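Local coordinates for ferric vibriobactin ABC transporter, periplasmic ferric vibriobactin-binding protein (Vibrio cholerae, PDB 3R5T), which binds the iron-loaded siderophore vibriobactin in the periplasm, probably to deliver it to an ABC transporter for iron uptake, at residues K250-P253 against S254-R257. Residues are numbered along the deposited sequence; the frame is centred on the assembly and turned at random. Where two conformers were deposited one is given.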
loop_
_atom_site.group_PDB
_atom_site.type_symbol
_atom_site.label_atom_id
_atom_site.label_comp_id
_atom_site.label_asym_id
_atom_site.label_seq_id
_atom_site.Cartn_x
_atom_site.Cartn_y
_atom_site.Cartn_z
ATOM N N LYS A 250 22.102 -15.510 -9.992
ATOM C CA LYS A 250 21.925 -16.936 -10.238
ATOM C C LYS A 250 22.047 -17.800 -8.981
ATOM O O LYS A 250 21.462 -18.883 -8.905
ATOM C CB LYS A 250 22.898 -17.421 -11.328
ATOM C CG LYS A 250 24.387 -17.257 -10.995
ATOM C CD LYS A 250 25.299 -17.982 -12.004
ATOM C CE LYS A 250 25.457 -17.214 -13.308
ATOM N NZ LYS A 250 26.305 -15.990 -13.194
ATOM N N ASN A 251 22.786 -17.313 -7.996
ATOM C CA ASN A 251 23.044 -18.112 -6.798
ATOM C C ASN A 251 22.148 -17.767 -5.602
ATOM O O ASN A 251 22.339 -18.285 -4.498
ATOM C CB ASN A 251 24.529 -18.052 -6.434
ATOM C CG ASN A 251 25.389 -18.798 -7.428
ATOM O OD1 ASN A 251 25.033 -19.895 -7.866
ATOM N ND2 ASN A 251 26.522 -18.210 -7.803
ATOM N N LEU A 252 21.157 -16.904 -5.816
ATOM C CA LEU A 252 20.205 -16.600 -4.752
ATOM C C LEU A 252 19.465 -17.857 -4.331
ATOM O O LEU A 252 19.058 -18.657 -5.167
ATOM C CB LEU A 252 19.182 -15.545 -5.183
ATOM C CG LEU A 252 19.579 -14.077 -5.051
ATOM C CD1 LEU A 252 18.410 -13.181 -5.452
ATOM C CD2 LEU A 252 20.032 -13.762 -3.642
ATOM N N PRO A 253 19.281 -18.044 -3.018
ATOM C CA PRO A 253 18.560 -19.242 -2.591
ATOM C C PRO A 253 17.182 -19.376 -3.238
ATOM O O PRO A 253 16.793 -20.483 -3.621
ATOM C CB PRO A 253 18.440 -19.058 -1.072
ATOM C CG PRO A 253 19.606 -18.184 -0.713
ATOM C CD PRO A 253 19.802 -17.261 -1.883
ATOM N N SER A 254 16.460 -18.266 -3.383
ATOM C CA SER A 254 15.126 -18.324 -3.971
ATOM C C SER A 254 15.154 -18.692 -5.458
ATOM O O SER A 254 14.262 -19.388 -5.948
ATOM C CB SER A 254 14.387 -17.007 -3.733
ATOM O OG SER A 254 15.123 -15.917 -4.268
ATOM N N ILE A 255 16.177 -18.227 -6.171
ATOM C CA ILE A 255 16.384 -18.617 -7.568
ATOM C C ILE A 255 16.860 -20.072 -7.700
ATOM O O ILE A 255 16.371 -20.818 -8.545
ATOM C CB ILE A 255 17.331 -17.636 -8.298
ATOM C CG1 ILE A 255 16.627 -16.291 -8.489
ATOM C CG2 ILE A 255 17.748 -18.199 -9.638
ATOM C CD1 ILE A 255 17.524 -15.213 -9.088
ATOM N N GLN A 256 17.791 -20.484 -6.847
ATOM C CA GLN A 256 18.232 -21.874 -6.844
ATOM C C GLN A 256 17.054 -22.827 -6.634
ATOM O O GLN A 256 16.961 -23.868 -7.286
ATOM C CB GLN A 256 19.304 -22.091 -5.778
ATOM C CG GLN A 256 20.620 -21.402 -6.109
ATOM C CD GLN A 256 21.641 -21.525 -4.993
ATOM O OE1 GLN A 256 21.300 -21.454 -3.813
ATOM N NE2 GLN A 256 22.905 -21.701 -5.364
ATOM N N ARG A 257 16.141 -22.457 -5.741
ATOM C CA ARG A 257 14.981 -23.295 -5.452
ATOM C C ARG A 257 13.797 -23.009 -6.375
ATOM O O ARG A 257 12.738 -23.626 -6.240
ATOM C CB ARG A 257 14.548 -23.134 -3.997
ATOM C CG ARG A 257 15.627 -23.478 -2.984
ATOM C CD ARG A 257 15.224 -23.016 -1.589
ATOM N NE ARG A 257 16.134 -23.514 -0.559
ATOM C CZ ARG A 257 17.357 -23.037 -0.351
ATOM N NH1 ARG A 257 17.826 -22.054 -1.110
ATOM N NH2 ARG A 257 18.115 -23.547 0.610
#
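Leu252 and Gln256 close the single turn of the short helix 253-256, with Leu252 at its N-cap position and Pro253 as its first residue. This helix leads into strand 260-264, an outermost strand of the mixed sheet.

Two backbone bonds of the i to i+4 kind hold the turn. Gln256 N donates to Leu252 O at 2.8 Å, almost straight at 174°. Arg257 N donates to Pro253 O at 3.0 Å. Ser254 OG is hydrogen-bonded to Thr230 OG1, which ties the helix to strand 229-233.

Apolar packing lies on the buried side. Leu252 CB meets Ile255 CB at 4.2 Å, and both side chains rest on Phe243 of helix 237-244.

The exposed side carries the polar chains. Gln256 has CG anti to its carbonyl carbon (chi1 -69°) and runs back along the preceding loop. Its amide packs on the Asn251 carbonyl by contact alone, with CD 3.4 Å from Asn251 O.

The Arg257 chain is extended from CG to NE, and its guanidinium turns to bring NH1 beside Pro253. NH1 lies 3.1 Å from Pro253 CB. It also gives Pro253 O a second bond, 3.1 Å long, from the face of the carbonyl opposite Arg257 N. That oxygen lies nearly in the guanidinium plane, while NH1 sits above the carbonyl plane, at a C=O...N angle of only 96°.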